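Local coordinates for protein alpha-1,3-glucanase (PDB 6K0P) that probably hydrolyses the alpha-1,3-linkages of alpha-1,3-glucan as a glycoside hydrolase of family 87, at residues Q460-D471 / Y489-N500; L524-P534 / Y555-V565. The protein carries 1 engineered substitution. One frame throughout, in Å; residues are numbered along the deposited sequence.

Interaction 1: Q460-D471 / Y489-N500; sequences QNFGAIWIYGGD and YFGLMFQSMSPN. With GLC (alpha-D-glucopyranose), chain C.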
loop_
_atom_site.group_PDB
_atom_site.type_symbol
_atom_site.label_atom_id
_atom_site.label_comp_id
_atom_site.label_asym_id
_atom_site.label_seq_id
_atom_site.Cartn_x
_atom_site.Cartn_y
_atom_site.Cartn_z
ATOM N N GLN A 460 -1.409 -17.440 -13.701
ATOM C CA GLN A 460 -2.789 -17.005 -13.556
ATOM C C GLN A 460 -2.834 -15.487 -13.681
ATOM O O GLN A 460 -1.844 -14.796 -13.425
ATOM C CB GLN A 460 -3.368 -17.482 -12.227
ATOM C CG GLN A 460 -3.678 -18.981 -12.228
ATOM C CD GLN A 460 -4.120 -19.477 -10.875
ATOM O OE1 GLN A 460 -4.955 -18.847 -10.225
ATOM N NE2 GLN A 460 -3.549 -20.593 -10.424
ATOM N N ASN A 461 -3.983 -14.975 -14.123
ATOM C CA ASN A 461 -4.103 -13.588 -14.551
ATOM C C ASN A 461 -5.231 -12.939 -13.772
ATOM O O ASN A 461 -6.354 -13.453 -13.768
ATOM C CB ASN A 461 -4.387 -13.530 -16.055
ATOM C CG ASN A 461 -3.419 -14.391 -16.859
ATOM O OD1 ASN A 461 -3.834 -15.241 -17.642
ATOM N ND2 ASN A 461 -2.124 -14.180 -16.658
ATOM N N PHE A 462 -4.936 -11.821 -13.112
ATOM C CA PHE A 462 -5.829 -11.274 -12.099
ATOM C C PHE A 462 -6.489 -9.979 -12.538
ATOM O O PHE A 462 -5.830 -9.086 -13.079
ATOM C CB PHE A 462 -5.090 -11.162 -10.762
ATOM C CG PHE A 462 -4.816 -12.499 -10.197
ATOM C CD1 PHE A 462 -5.784 -13.141 -9.444
ATOM C CD2 PHE A 462 -3.664 -13.193 -10.548
ATOM C CE1 PHE A 462 -5.584 -14.430 -8.988
ATOM C CE2 PHE A 462 -3.451 -14.478 -10.094
ATOM C CZ PHE A 462 -4.414 -15.106 -9.321
ATOM N N GLY A 463 -7.807 -9.901 -12.321
ATOM C CA GLY A 463 -8.570 -8.710 -12.611
ATOM C C GLY A 463 -8.402 -7.652 -11.538
ATOM O O GLY A 463 -7.770 -7.865 -10.502
ATOM N N ALA A 464 -8.999 -6.486 -11.805
ATOM C CA ALA A 464 -8.947 -5.384 -10.846
ATOM C C ALA A 464 -9.609 -5.762 -9.529
ATOM O O ALA A 464 -9.132 -5.376 -8.451
ATOM C CB ALA A 464 -9.615 -4.140 -11.431
ATOM N N ILE A 465 -10.723 -6.493 -9.593
ATOM C CA ILE A 465 -11.367 -7.063 -8.417
ATOM C C ILE A 465 -11.512 -8.553 -8.654
ATOM O O ILE A 465 -12.053 -8.976 -9.688
ATOM C CB ILE A 465 -12.743 -6.430 -8.123
ATOM C CG1 ILE A 465 -12.611 -4.912 -7.979
ATOM C CG2 ILE A 465 -13.357 -7.052 -6.848
ATOM C CD1 ILE A 465 -13.923 -4.198 -7.635
ATOM N N TRP A 466 -11.014 -9.343 -7.711
ATOM C CA TRP A 466 -11.092 -10.796 -7.753
ATOM C C TRP A 466 -12.051 -11.243 -6.664
ATOM O O TRP A 466 -11.818 -10.980 -5.478
ATOM C CB TRP A 466 -9.702 -11.384 -7.519
ATOM C CG TRP A 466 -9.566 -12.881 -7.608
ATOM C CD1 TRP A 466 -10.276 -13.747 -8.400
ATOM C CD2 TRP A 466 -8.621 -13.679 -6.893
ATOM N NE1 TRP A 466 -9.831 -15.032 -8.206
ATOM C CE2 TRP A 466 -8.812 -15.018 -7.287
ATOM C CE3 TRP A 466 -7.630 -13.386 -5.949
ATOM C CZ2 TRP A 466 -8.044 -16.065 -6.769
ATOM C CZ3 TRP A 466 -6.868 -14.421 -5.433
ATOM C CH2 TRP A 466 -7.081 -15.744 -5.840
ATOM N N ILE A 467 -13.135 -11.896 -7.072
ATOM C CA ILE A 467 -14.112 -12.475 -6.159
ATOM C C ILE A 467 -13.872 -13.976 -6.191
ATOM O O ILE A 467 -14.226 -14.644 -7.174
ATOM C CB ILE A 467 -15.549 -12.130 -6.560
ATOM C CG1 ILE A 467 -15.744 -10.608 -6.713
ATOM C CG2 ILE A 467 -16.518 -12.692 -5.515
ATOM C CD1 ILE A 467 -15.496 -10.066 -8.137
ATOM N N TYR A 468 -13.250 -14.510 -5.138
ATOM C CA TYR A 468 -12.756 -15.884 -5.120
ATOM C C TYR A 468 -13.469 -16.656 -4.021
ATOM O O TYR A 468 -13.238 -16.410 -2.830
ATOM C CB TYR A 468 -11.248 -15.904 -4.866
ATOM C CG TYR A 468 -10.592 -17.271 -4.873
ATOM C CD1 TYR A 468 -10.852 -18.190 -5.880
ATOM C CD2 TYR A 468 -9.671 -17.620 -3.891
ATOM C CE1 TYR A 468 -10.225 -19.437 -5.903
ATOM C CE2 TYR A 468 -9.037 -18.854 -3.902
ATOM C CZ TYR A 468 -9.324 -19.763 -4.913
ATOM O OH TYR A 468 -8.705 -20.996 -4.937
ATOM N N GLY A 469 -14.320 -17.597 -4.421
ATOM C CA GLY A 469 -14.882 -18.544 -3.479
ATOM C C GLY A 469 -13.862 -19.634 -3.254
ATOM O O GLY A 469 -13.491 -20.328 -4.200
ATOM N N GLY A 470 -13.377 -19.763 -2.022
ATOM C CA GLY A 470 -12.359 -20.748 -1.710
ATOM C C GLY A 470 -12.957 -21.991 -1.087
ATOM O O GLY A 470 -13.842 -22.629 -1.674
ATOM N N ASP A 471 -12.496 -22.344 0.109
ATOM C CA ASP A 471 -13.001 -23.514 0.809
ATOM C C ASP A 471 -14.022 -23.173 1.882
ATOM O O ASP A 471 -14.539 -24.080 2.539
ATOM C CB ASP A 471 -11.845 -24.338 1.396
ATOM C CG ASP A 471 -10.890 -23.505 2.245
ATOM O OD1 ASP A 471 -10.979 -22.256 2.246
ATOM O OD2 ASP A 471 -10.027 -24.114 2.909
ATOM N N TYR A 489 -5.876 -6.715 -17.146
ATOM C CA TYR A 489 -6.564 -7.760 -17.895
ATOM C C TYR A 489 -8.082 -7.612 -17.881
ATOM O O TYR A 489 -8.714 -7.622 -18.945
ATOM C CB TYR A 489 -6.210 -9.126 -17.313
ATOM C CG TYR A 489 -4.760 -9.521 -17.463
ATOM C CD1 TYR A 489 -4.158 -9.567 -18.714
ATOM C CD2 TYR A 489 -3.999 -9.877 -16.353
ATOM C CE1 TYR A 489 -2.832 -9.948 -18.853
ATOM C CE2 TYR A 489 -2.679 -10.258 -16.481
ATOM C CZ TYR A 489 -2.102 -10.294 -17.736
ATOM O OH TYR A 489 -0.789 -10.677 -17.872
ATOM N N PHE A 490 -8.681 -7.507 -16.690
ATOM C CA PHE A 490 -10.133 -7.599 -16.538
ATOM C C PHE A 490 -10.607 -6.628 -15.468
ATOM O O PHE A 490 -9.859 -6.267 -14.564
ATOM C CB PHE A 490 -10.626 -9.010 -16.120
ATOM C CG PHE A 490 -9.750 -10.144 -16.589
ATOM C CD1 PHE A 490 -9.768 -10.557 -17.917
ATOM C CD2 PHE A 490 -8.931 -10.818 -15.694
ATOM C CE1 PHE A 490 -8.961 -11.606 -18.342
ATOM C CE2 PHE A 490 -8.123 -11.872 -16.112
ATOM C CZ PHE A 490 -8.144 -12.268 -17.441
ATOM N N GLY A 491 -11.883 -6.249 -15.546
ATOM C CA GLY A 491 -12.484 -5.456 -14.492
ATOM C C GLY A 491 -12.838 -6.299 -13.284
ATOM O O GLY A 491 -12.298 -6.098 -12.189
ATOM N N LEU A 492 -13.742 -7.260 -13.469
ATOM C CA LEU A 492 -14.223 -8.119 -12.393
ATOM C C LEU A 492 -13.952 -9.566 -12.772
ATOM O O LEU A 492 -14.248 -9.979 -13.897
ATOM C CB LEU A 492 -15.731 -7.917 -12.188
ATOM C CG LEU A 492 -16.185 -6.470 -12.013
ATOM C CD1 LEU A 492 -17.716 -6.340 -12.039
ATOM C CD2 LEU A 492 -15.613 -5.913 -10.711
ATOM N N MET A 493 -13.392 -10.335 -11.841
ATOM C CA MET A 493 -13.001 -11.711 -12.106
ATOM C C MET A 493 -13.592 -12.592 -11.011
ATOM O O MET A 493 -13.224 -12.463 -9.838
ATOM C CB MET A 493 -11.477 -11.819 -12.143
ATOM C CG MET A 493 -10.941 -13.227 -12.315
ATOM S SD MET A 493 -9.161 -13.149 -12.604
ATOM C CE MET A 493 -8.579 -14.581 -11.697
ATOM N N PHE A 494 -14.515 -13.480 -11.388
ATOM C CA PHE A 494 -15.194 -14.364 -10.448
ATOM C C PHE A 494 -14.656 -15.780 -10.618
ATOM O O PHE A 494 -14.488 -16.250 -11.749
ATOM C CB PHE A 494 -16.701 -14.394 -10.731
ATOM C CG PHE A 494 -17.397 -13.077 -10.516
ATOM C CD1 PHE A 494 -17.391 -12.099 -11.504
ATOM C CD2 PHE A 494 -18.082 -12.823 -9.332
ATOM C CE1 PHE A 494 -18.042 -10.881 -11.312
ATOM C CE2 PHE A 494 -18.728 -11.618 -9.133
ATOM C CZ PHE A 494 -18.716 -10.647 -10.124
ATOM N N GLN A 495 -14.411 -16.471 -9.503
ATOM C CA GLN A 495 -13.789 -17.791 -9.564
ATOM C C GLN A 495 -14.188 -18.620 -8.352
ATOM O O GLN A 495 -14.262 -18.094 -7.239
ATOM C CB GLN A 495 -12.258 -17.645 -9.597
ATOM C CG GLN A 495 -11.464 -18.961 -9.631
ATOM C CD GLN A 495 -9.955 -18.734 -9.562
ATOM O OE1 GLN A 495 -9.483 -17.601 -9.697
ATOM N NE2 GLN A 495 -9.197 -19.805 -9.344
ATOM N N SER A 496 -14.441 -19.917 -8.574
ATOM C CA SER A 496 -14.719 -20.879 -7.505
ATOM C C SER A 496 -13.624 -21.932 -7.468
ATOM O O SER A 496 -13.298 -22.533 -8.501
ATOM C CB SER A 496 -16.059 -21.596 -7.725
ATOM O OG SER A 496 -17.142 -20.712 -7.522
ATOM N N MET A 497 -13.078 -22.167 -6.279
ATOM C CA MET A 497 -12.140 -23.260 -6.075
ATOM C C MET A 497 -12.868 -24.596 -6.174
ATOM O O MET A 497 -13.907 -24.798 -5.535
ATOM C CB MET A 497 -11.513 -23.118 -4.686
ATOM C CG MET A 497 -10.666 -24.292 -4.233
ATOM S SD MET A 497 -9.979 -23.923 -2.603
ATOM C CE MET A 497 -9.253 -25.495 -2.147
ATOM N N SER A 498 -12.308 -25.529 -7.001
ATOM C CA SER A 498 -12.727 -26.920 -7.091
ATOM C C SER A 498 -11.885 -27.760 -6.139
ATOM O O SER A 498 -10.700 -27.470 -5.934
ATOM C CB SER A 498 -12.507 -27.447 -8.510
ATOM O OG SER A 498 -13.309 -26.767 -9.450
ATOM N N PRO A 499 -12.453 -28.827 -5.549
ATOM C CA PRO A 499 -13.819 -29.313 -5.758
ATOM C C PRO A 499 -14.834 -28.731 -4.769
ATOM O O PRO A 499 -15.995 -29.130 -4.798
ATOM C CB PRO A 499 -13.672 -30.812 -5.500
ATOM C CG PRO A 499 -12.661 -30.871 -4.409
ATOM C CD PRO A 499 -11.693 -29.725 -4.660
ATOM N N ASN A 500 -14.406 -27.800 -3.910
ATOM C CA ASN A 500 -15.292 -27.299 -2.859
ATOM C C ASN A 500 -16.562 -26.685 -3.435
ATOM O O ASN A 500 -17.655 -26.890 -2.895
ATOM C CB ASN A 500 -14.543 -26.292 -1.989
ATOM C CG ASN A 500 -13.210 -26.833 -1.509
ATOM O OD1 ASN A 500 -12.308 -27.090 -2.313
ATOM N ND2 ASN A 500 -13.086 -27.024 -0.203
HETATM C C1 GLC C . -3.096 -21.888 -7.052
HETATM C C2 GLC C . -2.481 -21.684 -5.701
HETATM C C3 GLC C . -3.473 -21.279 -4.642
HETATM C C4 GLC C . -4.268 -20.114 -5.166
HETATM C C5 GLC C . -4.971 -20.579 -6.423
HETATM C C6 GLC C . -5.762 -19.450 -7.019
HETATM O O1 GLC C . -3.747 -23.011 -7.004
HETATM O O2 GLC C . -1.769 -22.840 -5.297
HETATM O O3 GLC C . -2.690 -20.689 -3.635
HETATM O O4 GLC C . -5.228 -19.663 -4.214
HETATM O O5 GLC C . -4.030 -20.930 -7.388
HETATM O O6 GLC C . -6.319 -19.742 -8.269
HETATM O O HOH W 1 -7.137 -17.594 -11.499
HETATM O O HOH W 2 -6.576 -6.791 -14.381
HETATM O O HOH W 3 -15.368 -22.926 -3.985
HETATM O O HOH W 4 -15.189 -26.513 1.469
#
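Gln495 OE1 accepts two hydrogen bonds, one from Trp466 NE1 at 3.0 Å and one from water 1, which also donates to Gln460 OE1. The indole N-H comes from above the amide carbonyl plane, 39° out of it, rather than on a lone pair. With CG anti to the backbone N (chi1 179°) and the chain extended, Gln495 carries its amide past the Tyr468 ring to the sugar, where NE2 donates to glucose O6 at 3.1 Å. The same O6 donates to Gln460 OE1 at 2.5 Å, while Gln460 NE2 binds the ring oxygen O5 and also Thr448 O. Glutamine suits both places because one amide both gives and takes. Tyr468 CB and Phe462 CE1 lie against opposite faces of the Trp466 indole, which helps to fix its rotation.

These residues lie on adjacent coils of a right-handed parallel beta-helix: Ile465 to Gly469 pair in parallel register with Leu492 to Ser496. On the opposite face of this sheet, Ile465 lies alongside Leu492, and Ile467 CD1 sits over the Phe494 ring, 3.8 Å from its centroid, a CH-pi contact between side chains that run alongside each other. Near the corner, Met493 SD makes oblique Met-aromatic contacts with Phe462 and Trp466, its CE 3.7 Å from Trp466 NE1. Farther along, Asn461 CB packs over the Tyr489 ring, and Asn461 ND2 and Tyr489 OH both bond Asp445.

Interaction 2: L524-P534 / Y555-V565; sequences LVVRAEQGQGP and YGEAQSPNFTV. With GLC (alpha-D-glucopyranose), chain C; SO4 (sulfate ion), chain E.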
loop_
_atom_site.group_PDB
_atom_site.type_symbol
_atom_site.label_atom_id
_atom_site.label_comp_id
_atom_site.label_asym_id
_atom_site.label_seq_id
_atom_site.Cartn_x
_atom_site.Cartn_y
_atom_site.Cartn_z
ATOM N N LEU A 524 -15.635 -14.757 -15.931
ATOM C CA LEU A 524 -15.983 -15.900 -15.099
ATOM C C LEU A 524 -14.935 -16.968 -15.390
ATOM O O LEU A 524 -14.867 -17.488 -16.508
ATOM C CB LEU A 524 -17.400 -16.379 -15.421
ATOM C CG LEU A 524 -18.503 -15.314 -15.483
ATOM C CD1 LEU A 524 -19.873 -15.964 -15.771
ATOM C CD2 LEU A 524 -18.587 -14.477 -14.205
ATOM N N VAL A 525 -14.080 -17.254 -14.413
ATOM C CA VAL A 525 -12.975 -18.179 -14.641
ATOM C C VAL A 525 -13.540 -19.578 -14.858
ATOM O O VAL A 525 -14.268 -20.107 -14.011
ATOM C CB VAL A 525 -11.975 -18.139 -13.477
ATOM C CG1 VAL A 525 -10.813 -19.121 -13.720
ATOM C CG2 VAL A 525 -11.458 -16.708 -13.279
ATOM N N VAL A 526 -13.197 -20.183 -15.994
ATOM C CA VAL A 526 -13.718 -21.497 -16.366
ATOM C C VAL A 526 -12.790 -22.617 -15.921
ATOM O O VAL A 526 -13.242 -23.647 -15.412
ATOM C CB VAL A 526 -13.959 -21.529 -17.891
ATOM C CG1 VAL A 526 -14.376 -22.928 -18.343
ATOM C CG2 VAL A 526 -15.009 -20.521 -18.276
ATOM N N ARG A 527 -11.485 -22.446 -16.123
ATOM C CA ARG A 527 -10.512 -23.449 -15.705
ATOM C C ARG A 527 -9.210 -22.695 -15.447
ATOM O O ARG A 527 -8.465 -22.397 -16.389
ATOM C CB ARG A 527 -10.341 -24.533 -16.765
ATOM C CG ARG A 527 -9.358 -25.628 -16.359
ATOM C CD ARG A 527 -9.293 -26.769 -17.386
ATOM N NE ARG A 527 -8.659 -26.397 -18.653
ATOM C CZ ARG A 527 -9.326 -26.136 -19.774
ATOM N NH1 ARG A 527 -10.653 -26.190 -19.787
ATOM N NH2 ARG A 527 -8.669 -25.818 -20.885
ATOM N N ALA A 528 -8.975 -22.356 -14.175
ATOM C CA ALA A 528 -7.804 -21.565 -13.812
ATOM C C ALA A 528 -6.506 -22.321 -14.069
ATOM O O ALA A 528 -5.476 -21.702 -14.359
ATOM C CB ALA A 528 -7.896 -21.161 -12.339
ATOM N N GLU A 529 -6.542 -23.648 -13.962
ATOM C CA GLU A 529 -5.388 -24.533 -14.091
ATOM C C GLU A 529 -5.948 -25.946 -14.042
ATOM O O GLU A 529 -7.139 -26.140 -13.786
ATOM C CB GLU A 529 -4.370 -24.315 -12.960
ATOM C CG GLU A 529 -4.974 -24.480 -11.579
ATOM C CD GLU A 529 -4.005 -24.148 -10.464
ATOM O OE1 GLU A 529 -4.456 -23.997 -9.307
ATOM O OE2 GLU A 529 -2.790 -24.040 -10.738
ATOM N N GLN A 530 -5.078 -26.930 -14.279
ATOM C CA GLN A 530 -5.509 -28.326 -14.303
ATOM C C GLN A 530 -6.247 -28.680 -13.017
ATOM O O GLN A 530 -5.796 -28.357 -11.915
ATOM C CB GLN A 530 -4.294 -29.243 -14.487
ATOM C CG GLN A 530 -3.180 -28.994 -13.480
ATOM C CD GLN A 530 -1.943 -29.850 -13.718
ATOM O OE1 GLN A 530 -0.820 -29.441 -13.399
ATOM N NE2 GLN A 530 -2.143 -31.036 -14.278
ATOM N N GLY A 531 -7.407 -29.323 -13.170
ATOM C CA GLY A 531 -8.187 -29.780 -12.044
ATOM C C GLY A 531 -9.210 -28.792 -11.534
ATOM O O GLY A 531 -10.008 -29.147 -10.654
ATOM N N GLN A 532 -9.229 -27.575 -12.066
ATOM C CA GLN A 532 -10.126 -26.534 -11.594
ATOM C C GLN A 532 -11.253 -26.311 -12.591
ATOM O O GLN A 532 -11.080 -26.487 -13.801
ATOM C CB GLN A 532 -9.362 -25.225 -11.370
ATOM C CG GLN A 532 -8.452 -25.293 -10.169
ATOM C CD GLN A 532 -9.224 -25.576 -8.905
ATOM O OE1 GLN A 532 -10.129 -24.827 -8.545
ATOM N NE2 GLN A 532 -8.885 -26.672 -8.233
ATOM N N GLY A 533 -12.413 -25.920 -12.070
ATOM C CA GLY A 533 -13.590 -25.736 -12.882
ATOM C C GLY A 533 -14.228 -24.373 -12.696
ATOM O O GLY A 533 -13.636 -23.460 -12.117
ATOM N N PRO A 534 -15.450 -24.217 -13.180
ATOM C CA PRO A 534 -16.091 -22.896 -13.252
ATOM C C PRO A 534 -16.770 -22.500 -11.940
ATOM O O PRO A 534 -16.787 -23.243 -10.958
ATOM C CB PRO A 534 -17.118 -23.080 -14.370
ATOM C CG PRO A 534 -17.461 -24.549 -14.313
ATOM C CD PRO A 534 -16.211 -25.259 -13.899
ATOM N N TYR A 555 -16.412 -12.750 -20.563
ATOM C CA TYR A 555 -15.934 -14.075 -20.922
ATOM C C TYR A 555 -16.407 -15.088 -19.887
ATOM O O TYR A 555 -16.377 -14.817 -18.677
ATOM C CB TYR A 555 -14.396 -14.121 -20.985
ATOM C CG TYR A 555 -13.900 -15.513 -21.301
ATOM C CD1 TYR A 555 -13.825 -15.956 -22.615
ATOM C CD2 TYR A 555 -13.542 -16.396 -20.288
ATOM C CE1 TYR A 555 -13.394 -17.234 -22.912
ATOM C CE2 TYR A 555 -13.117 -17.688 -20.574
ATOM C CZ TYR A 555 -13.043 -18.096 -21.888
ATOM O OH TYR A 555 -12.630 -19.375 -22.187
ATOM N N GLY A 556 -16.842 -16.257 -20.364
ATOM C CA GLY A 556 -17.067 -17.415 -19.524
ATOM C C GLY A 556 -18.518 -17.740 -19.234
ATOM O O GLY A 556 -18.786 -18.781 -18.615
ATOM N N GLU A 557 -19.459 -16.890 -19.655
ATOM C CA GLU A 557 -20.847 -17.057 -19.231
ATOM C C GLU A 557 -21.441 -18.371 -19.737
ATOM O O GLU A 557 -22.093 -19.104 -18.980
ATOM C CB GLU A 557 -21.689 -15.866 -19.682
ATOM C CG GLU A 557 -23.099 -15.912 -19.108
ATOM C CD GLU A 557 -23.899 -14.651 -19.371
ATOM O OE1 GLU A 557 -23.465 -13.804 -20.183
ATOM O OE2 GLU A 557 -24.969 -14.510 -18.745
ATOM N N ALA A 558 -21.226 -18.686 -21.017
ATOM C CA ALA A 558 -21.785 -19.911 -21.579
ATOM C C ALA A 558 -21.122 -21.155 -21.007
ATOM O O ALA A 558 -21.736 -22.228 -20.990
ATOM C CB ALA A 558 -21.650 -19.897 -23.103
ATOM N N GLN A 559 -19.877 -21.043 -20.548
ATOM C CA GLN A 559 -19.116 -22.175 -20.036
ATOM C C GLN A 559 -19.228 -22.332 -18.531
ATOM O O GLN A 559 -18.511 -23.155 -17.949
ATOM C CB GLN A 559 -17.639 -22.038 -20.413
ATOM C CG GLN A 559 -17.376 -21.996 -21.897
ATOM C CD GLN A 559 -15.928 -21.682 -22.185
ATOM O OE1 GLN A 559 -15.077 -22.576 -22.182
ATOM N NE2 GLN A 559 -15.630 -20.399 -22.388
ATOM N N SER A 560 -20.098 -21.556 -17.891
ATOM C CA SER A 560 -20.267 -21.583 -16.439
ATOM C C SER A 560 -21.713 -21.944 -16.120
ATOM O O SER A 560 -22.510 -21.082 -15.715
ATOM C CB SER A 560 -19.833 -20.266 -15.804
ATOM O OG SER A 560 -18.537 -19.902 -16.268
ATOM N N PRO A 561 -22.083 -23.222 -16.294
ATOM C CA PRO A 561 -23.488 -23.622 -16.136
ATOM C C PRO A 561 -23.984 -23.610 -14.704
ATOM O O PRO A 561 -25.198 -23.746 -14.502
ATOM C CB PRO A 561 -23.511 -25.045 -16.711
ATOM C CG PRO A 561 -22.141 -25.565 -16.466
ATOM C CD PRO A 561 -21.219 -24.367 -16.640
ATOM N N ASN A 562 -23.102 -23.466 -13.712
ATOM C CA ASN A 562 -23.488 -23.420 -12.307
ATOM C C ASN A 562 -23.541 -21.997 -11.762
ATOM O O ASN A 562 -23.742 -21.818 -10.554
ATOM C CB ASN A 562 -22.508 -24.242 -11.463
ATOM C CG ASN A 562 -22.103 -25.541 -12.131
ATOM O OD1 ASN A 562 -21.056 -25.626 -12.789
ATOM N ND2 ASN A 562 -22.931 -26.569 -11.962
ATOM N N PHE A 563 -23.349 -20.992 -12.616
ATOM C CA PHE A 563 -23.253 -19.595 -12.210
ATOM C C PHE A 563 -24.249 -18.784 -13.021
ATOM O O PHE A 563 -24.262 -18.876 -14.254
ATOM C CB PHE A 563 -21.838 -19.056 -12.471
ATOM C CG PHE A 563 -21.569 -17.710 -11.833
ATOM C CD1 PHE A 563 -21.055 -17.645 -10.553
ATOM C CD2 PHE A 563 -21.823 -16.518 -12.510
ATOM C CE1 PHE A 563 -20.787 -16.419 -9.949
ATOM C CE2 PHE A 563 -21.554 -15.285 -11.902
ATOM C CZ PHE A 563 -21.038 -15.251 -10.622
ATOM N N THR A 564 -25.075 -17.991 -12.344
ATOM C CA THR A 564 -26.082 -17.169 -13.009
ATOM C C THR A 564 -25.688 -15.700 -12.935
ATOM O O THR A 564 -25.595 -15.128 -11.843
ATOM C CB THR A 564 -27.463 -17.378 -12.388
ATOM O OG1 THR A 564 -27.871 -18.737 -12.593
ATOM C CG2 THR A 564 -28.471 -16.434 -13.028
ATOM N N VAL A 565 -25.459 -15.096 -14.094
ATOM C CA VAL A 565 -25.281 -13.653 -14.211
ATOM C C VAL A 565 -26.669 -13.037 -14.304
ATOM O O VAL A 565 -27.452 -13.389 -15.195
ATOM C CB VAL A 565 -24.459 -13.307 -15.464
ATOM C CG1 VAL A 565 -24.325 -11.790 -15.628
ATOM C CG2 VAL A 565 -23.096 -13.977 -15.426
HETATM C C1 GLC C . -3.096 -21.888 -7.052
HETATM C C2 GLC C . -2.481 -21.684 -5.701
HETATM C C3 GLC C . -3.473 -21.279 -4.642
HETATM C C4 GLC C . -4.268 -20.114 -5.166
HETATM C C5 GLC C . -4.971 -20.579 -6.423
HETATM C C6 GLC C . -5.762 -19.450 -7.019
HETATM O O1 GLC C . -3.747 -23.011 -7.004
HETATM O O2 GLC C . -1.769 -22.840 -5.297
HETATM O O3 GLC C . -2.690 -20.689 -3.635
HETATM O O4 GLC C . -5.228 -19.663 -4.214
HETATM O O5 GLC C . -4.030 -20.930 -7.388
HETATM O O6 GLC C . -6.319 -19.742 -8.269
HETATM S S SO4 E . -18.337 -17.927 -23.144
HETATM O O1 SO4 E . -18.145 -18.930 -22.117
HETATM O O2 SO4 E . -18.329 -18.618 -24.453
HETATM O O3 SO4 E . -19.601 -17.231 -22.974
HETATM O O4 SO4 E . -17.279 -16.909 -23.125
HETATM O O HOH W 5 -16.978 -19.490 -14.070
#
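Leu524 joins the two segments twice, through its backbone N, which donates to Tyr555 O at 2.8 Å, and through its branched end. Its CG stands anti to the carbonyl carbon (chi1 -48°), sending CD1 among Glu557 CA, Phe563 CD2 and Val565 CG2, while CD2 meets Phe563 CE2 at 3.8 Å. The leucine and phenylalanine side chains cross at about a right angle, and leucine suits the place because its two methyls meet different partners.

Val526 uses its other kind of branching: CG2, beside the backbone N, rests 3.7 Å from Gln559 CB and close to Gly556 CA, also nearing the Tyr555 ring. Pro534 CB packs by Gln559 O. Ser560 OG donates to Gly556 O at 2.6 Å and accepts from water 5, which also donates to Val525 O, tying the turn 557-560 to the loop that follows strand 520-524 in the beta-helix.

Gln559, extended from CG, gives NE2 to Tyr555 OH at 3.2 Å and to sulfate O1 at 2.9 Å. Tyr555 OH also bonds Asp453, and its ring stacks on Tyr520. With a valine in place of Tyr555, Asp453 and Gln559 would probably lose the hydroxyl between them and Tyr520 its stacking partner. Gly556 N and Ala558 N also grip the sulfate, probably from the crystallisation liquor; these backbone N-H groups and the glutamine amide are all neutral, so this side of the anion is held by hydrogen bonds rather than by a salt bridge.

Overall arrangement
Interaction 1 closes before interaction 2 opens along the chain, and their centres lie about 10 Å apart toward the C-terminal end of the same parallel beta-helix. Strand 490-496 pairs with strand 465-469 in the first and with strand 520-524, which ends at Leu524, leading into the second; strand 520-524 in turn pairs with strand 554-555. The two also touch directly: Phe494 O probably bonds Val525 N, and Ser498 N probably bonds Gln532 OE1. Both reach one glucose, held by Gln460 and Gln495 from interaction 1 and by Glu529, whose OE1 accepts from its O1, from interaction 2. Successive coils and the loop 524-534 thus contribute to one sugar-binding pocket, which Tyr418, Phe420 and Trp447 complete.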